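Local coordinates for protein triacylglycerol lipase (Yarrowia lipolytica, PDB 3O0D) that probably hydrolyses the ester bonds of triacylglycerols as an extracellular, glycosylated lipase of the alpha/beta-hydrolase family, at residues Ala157-Ser162 / Val185-Pro190; Leu24-Tyr29 / Val294-Cys299; Arg228-Pro233 / Gly287-Tyr292; Lys221-Thr226 / Gly246-Asp251. All coordinates share one frame; numbering follows the deposited sequence.

Contact 1. Residues Ala157-Ser162 / Val185-Pro190; sequences AVTGHS and VTLGQP. With K (potassium ion), chain N.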
loop_
_atom_site.group_PDB
_atom_site.type_symbol
_atom_site.label_atom_id
_atom_site.label_comp_id
_atom_site.label_asym_id
_atom_site.label_seq_id
_atom_site.Cartn_x
_atom_site.Cartn_y
_atom_site.Cartn_z
ATOM N N ALA A 157 -3.063 -8.473 -7.650
ATOM C CA ALA A 157 -3.214 -7.134 -7.064
ATOM C C ALA A 157 -2.759 -7.185 -5.595
ATOM O O ALA A 157 -3.240 -8.087 -4.860
ATOM C CB ALA A 157 -4.714 -6.690 -7.077
ATOM N N VAL A 158 -1.858 -6.255 -5.245
ATOM C CA VAL A 158 -1.308 -6.228 -3.863
ATOM C C VAL A 158 -1.788 -4.927 -3.251
ATOM O O VAL A 158 -1.605 -3.880 -3.865
ATOM C CB VAL A 158 0.185 -6.277 -3.851
ATOM C CG1 VAL A 158 0.657 -6.607 -2.401
ATOM C CG2 VAL A 158 0.585 -7.442 -4.781
ATOM N N THR A 159 -2.381 -5.027 -2.070
ATOM C CA THR A 159 -2.854 -3.783 -1.393
ATOM C C THR A 159 -2.619 -3.851 0.108
ATOM O O THR A 159 -2.472 -4.892 0.683
ATOM C CB THR A 159 -4.344 -3.448 -1.783
ATOM O OG1 THR A 159 -4.686 -2.122 -1.294
ATOM C CG2 THR A 159 -5.256 -4.410 -1.188
ATOM N N GLY A 160 -2.542 -2.684 0.708
ATOM C CA GLY A 160 -2.451 -2.697 2.207
ATOM C C GLY A 160 -2.527 -1.258 2.666
ATOM O O GLY A 160 -2.162 -0.307 1.961
ATOM N N HIS A 161 -2.887 -1.170 3.973
ATOM C CA HIS A 161 -2.980 0.151 4.657
ATOM C C HIS A 161 -1.881 0.250 5.713
ATOM O O HIS A 161 -1.474 -0.764 6.224
ATOM C CB HIS A 161 -4.348 0.192 5.285
ATOM C CG HIS A 161 -4.525 1.290 6.329
ATOM N ND1 HIS A 161 -4.672 2.644 6.043
ATOM C CD2 HIS A 161 -4.503 1.162 7.687
ATOM C CE1 HIS A 161 -4.788 3.309 7.196
ATOM N NE2 HIS A 161 -4.701 2.423 8.189
ATOM N N SER A 162 -1.312 1.447 5.812
ATOM C CA SER A 162 -0.281 1.742 6.882
ATOM C C SER A 162 0.952 0.883 6.627
ATOM O O SER A 162 1.497 0.926 5.575
ATOM C CB SER A 162 -0.929 1.403 8.229
ATOM O OG SER A 162 -0.159 2.191 9.235
ATOM N N VAL A 185 -1.749 -1.072 -4.919
ATOM C CA VAL A 185 -2.476 0.151 -4.473
ATOM C C VAL A 185 -2.163 0.173 -2.951
ATOM O O VAL A 185 -2.498 -0.767 -2.243
ATOM C CB VAL A 185 -4.000 -0.021 -4.609
ATOM C CG1 VAL A 185 -4.730 1.247 -4.033
ATOM C CG2 VAL A 185 -4.375 -0.137 -6.186
ATOM N N THR A 186 -1.657 1.300 -2.500
ATOM C CA THR A 186 -1.370 1.367 -1.045
ATOM C C THR A 186 -2.245 2.487 -0.474
ATOM O O THR A 186 -2.601 3.414 -1.203
ATOM C CB THR A 186 0.143 1.678 -0.822
ATOM O OG1 THR A 186 0.475 2.998 -1.133
ATOM C CG2 THR A 186 1.075 0.737 -1.705
ATOM N N LEU A 187 -2.485 2.442 0.843
ATOM C CA LEU A 187 -3.283 3.522 1.488
ATOM C C LEU A 187 -2.530 3.908 2.755
ATOM O O LEU A 187 -2.192 3.029 3.571
ATOM C CB LEU A 187 -4.655 2.971 1.847
ATOM C CG LEU A 187 -5.440 2.451 0.595
ATOM C CD1 LEU A 187 -5.462 0.886 0.575
ATOM C CD2 LEU A 187 -6.980 2.899 0.736
ATOM N N GLY A 188 -2.315 5.212 2.908
ATOM C CA GLY A 188 -1.753 5.711 4.157
ATOM C C GLY A 188 -0.280 5.158 4.263
ATOM O O GLY A 188 0.149 4.790 5.374
ATOM N N GLN A 189 0.381 5.004 3.120
ATOM C CA GLN A 189 1.723 4.365 3.128
ATOM C C GLN A 189 2.847 5.291 3.493
ATOM O O GLN A 189 3.011 6.355 2.924
ATOM C CB GLN A 189 1.959 3.845 1.708
ATOM C CG GLN A 189 3.381 3.088 1.511
ATOM C CD GLN A 189 3.900 3.452 0.157
ATOM O OE1 GLN A 189 3.166 3.260 -0.831
ATOM N NE2 GLN A 189 5.086 4.070 0.088
ATOM N N PRO A 190 3.713 4.889 4.457
ATOM C CA PRO A 190 4.832 5.746 4.853
ATOM C C PRO A 190 5.922 5.764 3.752
ATOM O O PRO A 190 5.844 4.905 2.794
ATOM C CB PRO A 190 5.330 5.057 6.165
ATOM C CG PRO A 190 4.988 3.564 5.999
ATOM C CD PRO A 190 3.620 3.615 5.160
HETATM K K K N . 7.425 5.477 -1.496
HETATM O O HOH W 1 10.494 5.709 -1.090
#
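The probable nucleophile elbow of the lipase is joined here to the next strand of the sheet, through Gly160, His161 and Ser162 against Thr186, Leu187 and Gly188. The strands run parallel, 3° apart. Leu187 is held on both sides: its N donates to Gly160 O at 3.0 Å, and its O takes Ser162 N at 2.9 Å. Upstream, Val185 N donates to Val158 O at 3.0 Å. Gly160 N is 3.5 Å from Val185 O. That carbonyl is taken instead by a side chain, Thr159 OG1, at 2.7 Å. The hydroxyl of Thr159 lies anti to its backbone N (chi1 -170°), which points it across to the neighbouring strand. It reaches Val185 O at a tilt from the carbonyl plane. Leu187 CD1 lies 3.6 Å from Thr159 OG1, on the sheet face that also carries Val185 and His161 and is covered by helix 12-27. Beyond the strands, Pro190 CD sits 3.5 Å from Ser162 O. The Gly188 carbonyl is buried and has no polar partner in the model. The end of the Gln189 side chain leads away toward a potassium ion, which His243 binds. Ser162 has a positive phi, and its OG is hydrogen-bonded to His289. The strained turn after a GxSxG strand, leading into helix 163-177, is typical of the strand-elbow-helix unit of alpha/beta-hydrolases.

Contact 2. Residues Leu24-Tyr29 / Val294-Cys299; sequences LANIGY and VTEGVC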
loop_
_atom_site.group_PDB
_atom_site.type_symbol
_atom_site.label_atom_id
_atom_site.label_comp_id
_atom_site.label_asym_id
_atom_site.label_seq_id
_atom_site.Cartn_x
_atom_site.Cartn_y
_atom_site.Cartn_z
ATOM N N LEU A 24 -10.738 -3.859 0.449
ATOM C CA LEU A 24 -9.945 -5.073 0.569
ATOM C C LEU A 24 -8.893 -4.869 1.688
ATOM O O LEU A 24 -8.616 -5.838 2.451
ATOM C CB LEU A 24 -9.224 -5.423 -0.731
ATOM C CG LEU A 24 -10.284 -5.998 -1.698
ATOM C CD1 LEU A 24 -9.620 -5.973 -3.144
ATOM C CD2 LEU A 24 -10.894 -7.439 -1.400
ATOM N N ALA A 25 -8.263 -3.707 1.672
ATOM C CA ALA A 25 -7.270 -3.406 2.790
ATOM C C ALA A 25 -7.904 -3.456 4.119
ATOM O O ALA A 25 -7.275 -3.972 5.095
ATOM C CB ALA A 25 -6.688 -2.041 2.567
ATOM N N ASN A 26 -9.114 -2.924 4.266
ATOM C CA ASN A 26 -9.875 -2.966 5.568
ATOM C C ASN A 26 -10.098 -4.340 6.036
ATOM O O ASN A 26 -9.901 -4.636 7.223
ATOM C CB ASN A 26 -11.168 -2.109 5.368
ATOM C CG ASN A 26 -12.259 -2.413 6.341
ATOM O OD1 ASN A 26 -12.568 -3.558 6.631
ATOM N ND2 ASN A 26 -12.952 -1.346 6.774
ATOM N N ILE A 27 -10.381 -5.276 5.090
ATOM C CA ILE A 27 -10.603 -6.661 5.452
ATOM C C ILE A 27 -9.312 -7.319 6.080
ATOM O O ILE A 27 -9.425 -8.332 6.821
ATOM C CB ILE A 27 -11.197 -7.421 4.198
ATOM C CG1 ILE A 27 -12.600 -6.834 3.999
ATOM C CG2 ILE A 27 -11.338 -8.995 4.477
ATOM C CD1 ILE A 27 -13.090 -7.171 2.516
ATOM N N GLY A 28 -8.182 -6.739 5.846
ATOM C CA GLY A 28 -6.905 -7.258 6.384
ATOM C C GLY A 28 -6.972 -7.142 7.901
ATOM O O GLY A 28 -6.318 -7.959 8.586
ATOM N N TYR A 29 -7.785 -6.238 8.437
ATOM C CA TYR A 29 -7.926 -6.117 9.881
ATOM C C TYR A 29 -8.882 -7.151 10.492
ATOM O O TYR A 29 -9.016 -7.219 11.661
ATOM C CB TYR A 29 -8.267 -4.667 10.282
ATOM C CG TYR A 29 -7.170 -3.692 9.942
ATOM C CD1 TYR A 29 -6.173 -3.457 10.825
ATOM C CD2 TYR A 29 -7.131 -3.006 8.767
ATOM C CE1 TYR A 29 -5.178 -2.609 10.561
ATOM C CE2 TYR A 29 -6.150 -2.146 8.495
ATOM C CZ TYR A 29 -5.117 -1.946 9.413
ATOM O OH TYR A 29 -4.080 -1.083 9.201
ATOM N N VAL A 294 -13.521 4.178 3.343
ATOM C CA VAL A 294 -14.103 3.511 4.484
ATOM C C VAL A 294 -13.145 3.660 5.692
ATOM O O VAL A 294 -12.060 4.038 5.501
ATOM C CB VAL A 294 -14.332 2.024 4.242
ATOM C CG1 VAL A 294 -15.208 1.802 3.079
ATOM C CG2 VAL A 294 -13.051 1.368 3.971
ATOM N N THR A 295 -13.632 3.376 6.894
ATOM C CA THR A 295 -12.750 3.434 8.078
ATOM C C THR A 295 -11.797 2.251 8.078
ATOM O O THR A 295 -12.262 1.126 7.997
ATOM C CB THR A 295 -13.607 3.429 9.365
ATOM O OG1 THR A 295 -14.382 4.649 9.337
ATOM C CG2 THR A 295 -12.623 3.502 10.537
ATOM N N GLU A 296 -10.500 2.499 8.147
ATOM C CA GLU A 296 -9.522 1.402 8.102
ATOM C C GLU A 296 -9.144 1.105 9.555
ATOM O O GLU A 296 -9.381 1.963 10.387
ATOM C CB GLU A 296 -8.271 1.845 7.381
ATOM C CG GLU A 296 -8.419 2.245 5.900
ATOM C CD GLU A 296 -8.742 0.946 5.021
ATOM O OE1 GLU A 296 -8.509 -0.184 5.458
ATOM O OE2 GLU A 296 -9.176 1.110 3.860
ATOM N N GLY A 297 -8.745 -0.143 9.824
ATOM C CA GLY A 297 -8.108 -0.454 11.120
ATOM C C GLY A 297 -8.968 -1.200 12.065
ATOM O O GLY A 297 -8.443 -1.688 13.113
ATOM N N VAL A 298 -10.241 -1.341 11.758
ATOM C CA VAL A 298 -11.169 -2.062 12.623
ATOM C C VAL A 298 -12.025 -3.008 11.842
ATOM O O VAL A 298 -12.727 -2.574 10.899
ATOM C CB VAL A 298 -12.156 -1.104 13.386
ATOM C CG1 VAL A 298 -13.233 -1.918 14.267
ATOM C CG2 VAL A 298 -11.344 -0.147 14.293
ATOM N N CYS A 299 -11.992 -4.286 12.201
ATOM C CA CYS A 299 -12.805 -5.257 11.474
ATOM C C CYS A 299 -14.280 -5.070 11.818
ATOM O O CYS A 299 -14.670 -4.856 12.996
ATOM C CB CYS A 299 -12.404 -6.716 11.857
ATOM S SG CYS A 299 -13.400 -7.927 11.018
HETATM O O HOH W 2 -10.325 -5.301 14.212
#
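Tyr29 lays one ring face over the backbone of Gly297, a CH-pi contact where the C-terminal tail passes the end of helix 12-27. A disulfide closes this junction of N-terminal helix and tail: Cys299 is bonded to Cys30. The CA of Gly297 stands 3.4 Å from the centroid of the Tyr29 ring, almost on the ring normal. The Tyr29 ring is placed there by a CG anti to the carbonyl carbon (chi1 -64°). The O of Asn26 lies in plane at the ring edge. Gly297 has a positive phi, at which a CB would jam against the carbonyl O of Glu296. An alanine in place of Tyr29 would probably leave a gap against Gly297 CA and take away the ring that also touches Ser162. Asn26 extends its amide toward the tail, with CG anti to the backbone N (chi1 159°). Its ND2 is hydrogen-bonded mainly to Ile301 O; the bond from Asn26 ND2 to Thr295 O, 2.8 Å, is weak and bent. The Val294 side chain crosses that of Asn26 at about a right angle, with CG2 3.9 Å from Asn26 ND2. The Glu296 chain is bent, which turns its carboxylate toward the helix at Ala25 and Asn26. Glu296 OE1 lies 3.3 Å from Asn26 CB and also packs on Ala25 CB. At the disulfide, Cys299 CB rests 3.4 Å from Tyr29 O. A water accepts from Cys299 N at 2.8 Å and gives a weak bond to Tyr29 O.

Contact 3. Residues Arg228-Pro233 / Gly287-Tyr292; sequences RGDIVP and GNHLQY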
loop_
_atom_site.group_PDB
_atom_site.type_symbol
_atom_site.label_atom_id
_atom_site.label_comp_id
_atom_site.label_asym_id
_atom_site.label_seq_id
_atom_site.Cartn_x
_atom_site.Cartn_y
_atom_site.Cartn_z
ATOM N N ARG A 228 -5.880 13.841 3.343
ATOM C CA ARG A 228 -5.623 15.100 4.066
ATOM C C ARG A 228 -5.580 14.826 5.564
ATOM O O ARG A 228 -6.436 14.167 6.169
ATOM C CB ARG A 228 -6.719 16.108 3.818
ATOM C CG ARG A 228 -6.286 17.387 4.574
ATOM C CD ARG A 228 -6.796 18.646 4.110
ATOM N NE ARG A 228 -6.538 19.015 2.699
ATOM C CZ ARG A 228 -5.428 19.566 2.258
ATOM N NH1 ARG A 228 -4.388 19.731 3.078
ATOM N NH2 ARG A 228 -5.367 19.911 0.986
ATOM N N GLY A 229 -4.488 15.321 6.123
ATOM C CA GLY A 229 -4.269 15.283 7.566
ATOM C C GLY A 229 -3.592 14.040 8.078
ATOM O O GLY A 229 -3.168 13.971 9.225
ATOM N N ASP A 230 -3.440 13.012 7.240
ATOM C CA ASP A 230 -2.742 11.855 7.711
ATOM C C ASP A 230 -1.187 12.052 7.606
ATOM O O ASP A 230 -0.649 12.277 6.526
ATOM C CB ASP A 230 -3.139 10.672 6.794
ATOM C CG ASP A 230 -2.501 9.336 7.192
ATOM O OD1 ASP A 230 -1.826 9.231 8.261
ATOM O OD2 ASP A 230 -2.746 8.299 6.471
ATOM N N ILE A 231 -0.480 11.998 8.756
ATOM C CA ILE A 231 0.989 12.197 8.671
ATOM C C ILE A 231 1.723 10.981 8.307
ATOM O O ILE A 231 2.933 11.075 8.014
ATOM C CB ILE A 231 1.612 12.643 10.085
ATOM C CG1 ILE A 231 1.328 11.581 11.107
ATOM C CG2 ILE A 231 0.967 13.989 10.518
ATOM C CD1 ILE A 231 2.110 11.819 12.527
ATOM N N VAL A 232 1.089 9.847 8.277
ATOM C CA VAL A 232 1.873 8.590 7.983
ATOM C C VAL A 232 2.590 8.695 6.634
ATOM O O VAL A 232 3.757 8.314 6.498
ATOM C CB VAL A 232 1.055 7.346 8.212
ATOM C CG1 VAL A 232 1.870 5.997 7.924
ATOM C CG2 VAL A 232 0.593 7.352 9.735
ATOM N N PRO A 233 1.875 9.133 5.577
ATOM C CA PRO A 233 2.561 9.349 4.309
ATOM C C PRO A 233 3.637 10.455 4.238
ATOM O O PRO A 233 4.266 10.703 3.199
ATOM C CB PRO A 233 1.370 9.662 3.341
ATOM C CG PRO A 233 0.235 8.889 3.950
ATOM C CD PRO A 233 0.407 9.258 5.438
ATOM N N GLY A 287 -6.863 9.020 14.039
ATOM C CA GLY A 287 -8.146 9.095 13.389
ATOM C C GLY A 287 -7.995 9.454 11.918
ATOM O O GLY A 287 -8.742 8.885 11.053
ATOM N N ASN A 288 -7.096 10.387 11.577
ATOM C CA ASN A 288 -6.971 10.867 10.201
ATOM C C ASN A 288 -6.332 9.780 9.351
ATOM O O ASN A 288 -6.575 9.694 8.163
ATOM C CB ASN A 288 -6.047 12.072 10.095
ATOM C CG ASN A 288 -6.654 13.334 10.777
ATOM O OD1 ASN A 288 -7.856 13.406 10.953
ATOM N ND2 ASN A 288 -5.827 14.316 11.087
ATOM N N HIS A 289 -5.541 8.947 9.994
ATOM C CA HIS A 289 -4.944 7.799 9.284
ATOM C C HIS A 289 -5.918 6.681 8.993
ATOM O O HIS A 289 -5.652 5.837 8.102
ATOM C CB HIS A 289 -3.814 7.253 10.188
ATOM C CG HIS A 289 -3.003 6.108 9.590
ATOM N ND1 HIS A 289 -2.419 6.181 8.335
ATOM C CD2 HIS A 289 -2.570 4.942 10.151
ATOM C CE1 HIS A 289 -1.631 5.116 8.162
ATOM N NE2 HIS A 289 -1.746 4.334 9.233
ATOM N N LEU A 290 -7.114 6.679 9.605
ATOM C CA LEU A 290 -8.150 5.618 9.328
ATOM C C LEU A 290 -9.075 5.967 8.143
ATOM O O LEU A 290 -9.765 5.083 7.692
ATOM C CB LEU A 290 -9.062 5.341 10.528
ATOM C CG LEU A 290 -8.265 5.067 11.820
ATOM C CD1 LEU A 290 -9.271 4.563 12.898
ATOM C CD2 LEU A 290 -7.100 4.067 11.531
ATOM N N GLN A 291 -9.170 7.233 7.774
ATOM C CA GLN A 291 -10.200 7.747 6.881
ATOM C C GLN A 291 -9.860 7.680 5.396
ATOM O O GLN A 291 -9.466 8.634 4.849
ATOM C CB GLN A 291 -10.621 9.188 7.282
ATOM C CG GLN A 291 -11.149 9.269 8.682
ATOM C CD GLN A 291 -11.247 10.686 9.218
ATOM O OE1 GLN A 291 -10.328 11.419 9.178
ATOM N NE2 GLN A 291 -12.374 11.000 9.790
ATOM N N TYR A 292 -10.043 6.491 4.825
ATOM C CA TYR A 292 -9.688 6.174 3.456
ATOM C C TYR A 292 -10.892 5.535 2.721
ATOM O O TYR A 292 -10.899 4.401 2.516
ATOM C CB TYR A 292 -8.462 5.236 3.409
ATOM C CG TYR A 292 -7.155 5.975 3.604
ATOM C CD1 TYR A 292 -6.617 6.171 4.866
ATOM C CD2 TYR A 292 -6.494 6.502 2.559
ATOM C CE1 TYR A 292 -5.477 6.859 5.050
ATOM C CE2 TYR A 292 -5.350 7.190 2.720
ATOM C CZ TYR A 292 -4.822 7.411 3.973
ATOM O OH TYR A 292 -3.677 8.160 4.068
HETATM O O HOH W 3 -2.573 13.483 11.502
#
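One carboxylate oxygen, Asp230 OD2, takes two short side-chain bonds, from His289 ND1 and from Tyr292 OH. The histidine-carboxylate pair, with Ser162 beyond it, fits the Ser-His-Asp triad of lipases, and His289 and Asp230 are probably its members here. The bond from His289 ND1 to Asp230 OD2 is 2.8 Å and nearly straight. OD2 lies in the plane of the His289 ring, and ND1 meets it on the syn side. Tyr292 OH comes in on the anti lone pair of Asp230 OD2, at 2.6 Å. The carboxylate is turned against both rings, by 58° to His289 and 72° to Tyr292. Asp230 reaches them because its CG is anti to the backbone N (chi1 -178°). The other oxygen serves the loop itself. Val232 N donates to Asp230 OD1 at 3.0 Å, from above the carboxylate plane, in an Asx turn. The carboxylate is thus gripped from three directions, which fixes its rotation. Val232 CG2 lies over one face of the His289 ring, 3.6 Å from the centroid of that ring and close to the normal, in a CH-pi contact. The ring's far nitrogen, NE2, is hydrogen-bonded to Ser162, so both ends of the imidazole are held. Ile95 of helix 91-100 also touches Val232 and His289. Pro233 CG meets Tyr292 OH tip to tip at 4.0 Å. One residue before Asp230, Gly229 O accepts from Asn288 ND2 at 3.3 Å, well above the carbonyl plane.

Contact 4. Residues Lys221-Thr226 / Gly246-Asp251; sequences KLYRIT and GEVFID
Strands 222-226 and 247-250 run parallel, 26° apart, and bond from Arg224 N to Gly246 O, Val248 N to Arg224 O, Thr226 N to Val248 O, and Ile250 N to Thr226 O. The side chains of Arg224, Thr226, Glu247 and Phe249 share one face. There Glu247, with CG anti to the backbone N (chi1 -179°), is extended beyond CG and crosses to Thr226 at about a right angle. Thr226 OG1 donates to the anti lone pair of Glu247 OE2 at 2.7 Å. The same oxygen also accepts Ser274 N, so it is held twice. Glu247 OE1 takes a water at 2.7 Å, and Arg224 NH2 gives that water a weak bond. The guanidinium lies over the start of the second strand, with Arg224 NH2 3.8 Å from Glu247 CB. NH2 bonds to Cys244 O, and Arg224 CD lies 4.2 Å from the potassium ion. Phe249 turns its ring edge to Thr226, with CD1 3.2 Å from OG1. An alanine in place of Glu247 would probably leave the Thr226 hydroxyl and Ser274 N without their acceptor. The other face is apolar: Val248 CG2 lies 3.9 Å from Tyr223 CD1, at the ring edge, and Ile225 CG2 packs on Ile250 CD1 at 4.0 Å. Next to strand 183-187 on one side and strand 262-265 on the other, this pair belongs to the central mixed sheet of the alpha/beta-hydrolase fold.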
loop_
_atom_site.group_PDB
_atom_site.type_symbol
_atom_site.label_atom_id
_atom_site.label_comp_id
_atom_site.label_asym_id
_atom_site.label_seq_id
_atom_site.Cartn_x
_atom_site.Cartn_y
_atom_site.Cartn_z
ATOM N N LYS A 221 -0.018 0.811 -12.968
ATOM C CA LYS A 221 -0.073 -0.269 -12.055
ATOM C C LYS A 221 0.324 0.159 -10.640
ATOM O O LYS A 221 0.532 -0.746 -9.826
ATOM C CB LYS A 221 0.949 -1.371 -12.493
ATOM C CG LYS A 221 0.511 -2.052 -13.858
ATOM C CD LYS A 221 -0.738 -2.864 -13.656
ATOM C CE LYS A 221 -1.595 -2.958 -14.997
ATOM N NZ LYS A 221 -0.953 -3.798 -15.961
ATOM N N LEU A 222 0.486 1.465 -10.430
ATOM C CA LEU A 222 0.903 1.920 -9.054
ATOM C C LEU A 222 0.070 3.089 -8.642
ATOM O O LEU A 222 0.088 4.142 -9.312
ATOM C CB LEU A 222 2.392 2.241 -9.000
ATOM C CG LEU A 222 2.921 2.743 -7.635
ATOM C CD1 LEU A 222 2.647 1.796 -6.522
ATOM C CD2 LEU A 222 4.443 2.862 -7.833
ATOM N N TYR A 223 -0.569 2.948 -7.495
ATOM C CA TYR A 223 -1.261 4.137 -6.902
ATOM C C TYR A 223 -0.968 4.162 -5.393
ATOM O O TYR A 223 -1.179 3.142 -4.711
ATOM C CB TYR A 223 -2.789 3.973 -7.050
ATOM C CG TYR A 223 -3.270 3.812 -8.513
ATOM C CD1 TYR A 223 -3.570 4.969 -9.249
ATOM C CD2 TYR A 223 -3.259 2.564 -9.111
ATOM C CE1 TYR A 223 -3.968 4.867 -10.625
ATOM C CE2 TYR A 223 -3.657 2.474 -10.463
ATOM C CZ TYR A 223 -4.017 3.625 -11.146
ATOM O OH TYR A 223 -4.476 3.501 -12.458
ATOM N N ARG A 224 -0.636 5.342 -4.897
ATOM C CA ARG A 224 -0.383 5.588 -3.410
ATOM C C ARG A 224 -1.488 6.559 -2.930
ATOM O O ARG A 224 -1.387 7.776 -3.157
ATOM C CB ARG A 224 0.933 6.305 -3.175
ATOM C CG ARG A 224 2.167 5.342 -3.475
ATOM C CD ARG A 224 3.459 6.040 -2.770
ATOM N NE ARG A 224 3.833 7.335 -3.388
ATOM C CZ ARG A 224 3.506 8.574 -2.914
ATOM N NH1 ARG A 224 2.779 8.704 -1.785
ATOM N NH2 ARG A 224 3.860 9.692 -3.562
ATOM N N ILE A 225 -2.502 5.975 -2.312
ATOM C CA ILE A 225 -3.628 6.790 -1.819
ATOM C C ILE A 225 -3.238 7.416 -0.472
ATOM O O ILE A 225 -2.770 6.693 0.393
ATOM C CB ILE A 225 -4.907 5.940 -1.661
ATOM C CG1 ILE A 225 -5.281 5.205 -2.991
ATOM C CG2 ILE A 225 -6.085 6.895 -1.280
ATOM C CD1 ILE A 225 -6.512 4.172 -2.897
ATOM N N THR A 226 -3.497 8.718 -0.372
ATOM C CA THR A 226 -3.153 9.486 0.880
ATOM C C THR A 226 -4.397 10.277 1.253
ATOM O O THR A 226 -5.267 10.479 0.407
ATOM C CB THR A 226 -1.985 10.442 0.610
ATOM O OG1 THR A 226 -2.259 11.325 -0.475
ATOM C CG2 THR A 226 -0.655 9.701 0.203
ATOM N N GLY A 246 3.068 8.897 -7.849
ATOM C CA GLY A 246 1.883 8.077 -7.914
ATOM C C GLY A 246 0.779 8.389 -6.863
ATOM O O GLY A 246 -0.127 7.595 -6.686
ATOM N N GLU A 247 0.901 9.552 -6.230
ATOM C CA GLU A 247 -0.020 9.926 -5.137
ATOM C C GLU A 247 -1.470 10.200 -5.661
ATOM O O GLU A 247 -1.618 10.878 -6.702
ATOM C CB GLU A 247 0.498 11.200 -4.466
ATOM C CG GLU A 247 -0.420 11.644 -3.259
ATOM C CD GLU A 247 0.172 12.755 -2.435
ATOM O OE1 GLU A 247 1.126 13.470 -2.916
ATOM O OE2 GLU A 247 -0.308 12.975 -1.276
ATOM N N VAL A 248 -2.458 9.604 -4.957
ATOM C CA VAL A 248 -3.898 9.890 -5.142
ATOM C C VAL A 248 -4.405 10.414 -3.767
ATOM O O VAL A 248 -4.279 9.731 -2.792
ATOM C CB VAL A 248 -4.594 8.597 -5.378
ATOM C CG1 VAL A 248 -6.151 8.871 -5.556
ATOM C CG2 VAL A 248 -3.988 7.943 -6.726
ATOM N N PHE A 249 -4.894 11.643 -3.718
ATOM C CA PHE A 249 -5.102 12.338 -2.438
ATOM C C PHE A 249 -6.593 12.508 -2.244
ATOM O O PHE A 249 -7.290 13.050 -3.108
ATOM C CB PHE A 249 -4.471 13.699 -2.563
ATOM C CG PHE A 249 -4.535 14.545 -1.315
ATOM C CD1 PHE A 249 -3.892 14.083 -0.108
ATOM C CD2 PHE A 249 -5.149 15.776 -1.359
ATOM C CE1 PHE A 249 -3.824 14.988 1.011
ATOM C CE2 PHE A 249 -5.155 16.630 -0.271
ATOM C CZ PHE A 249 -4.465 16.211 0.927
ATOM N N ILE A 250 -7.037 12.111 -1.036
ATOM C CA ILE A 250 -8.447 12.345 -0.642
ATOM C C ILE A 250 -8.421 13.674 0.094
ATOM O O ILE A 250 -7.974 13.717 1.258
ATOM C CB ILE A 250 -8.876 11.263 0.291
ATOM C CG1 ILE A 250 -8.847 9.878 -0.387
ATOM C CG2 ILE A 250 -10.318 11.556 0.799
ATOM C CD1 ILE A 250 -9.046 8.712 0.670
ATOM N N ASP A 251 -8.863 14.723 -0.609
ATOM C CA ASP A 251 -8.887 16.050 -0.001
ATOM C C ASP A 251 -10.242 16.261 0.682
ATOM O O ASP A 251 -11.102 17.037 0.180
ATOM C CB ASP A 251 -8.600 17.115 -1.062
ATOM C CG ASP A 251 -8.227 18.476 -0.431
ATOM O OD1 ASP A 251 -8.446 18.650 0.775
ATOM O OD2 ASP A 251 -7.666 19.330 -1.156
HETATM O O HOH W 4 3.592 12.961 -3.938
#

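Overall arrangement
Contacts 1 and 3 meet at the probable active site, where Ser162 OG lies 2.7 Å from His289 NE2. Contact 1 supplies the serine on its elbow, contact 3 the histidine and aspartate. Contacts 1 and 4 are neighbours in the central sheet; Thr186 O and Ile225 N, 2.8 Å apart, join strand 183-187 to 222-227. Segment 221-226 of contact 4 leads into 228-233 of contact 3, and a salt bridge joins Arg228 NE to Asp251 OD1 at 2.7 Å. Contact 2 sets helix 12-27 and the C-terminal tail beside the site: Tyr29 and Glu296 touch His161, and Glu296 N is 2.7 Å from Leu290 O. Contacts 2 and 4 do not touch; their centres are about 17 Å apart.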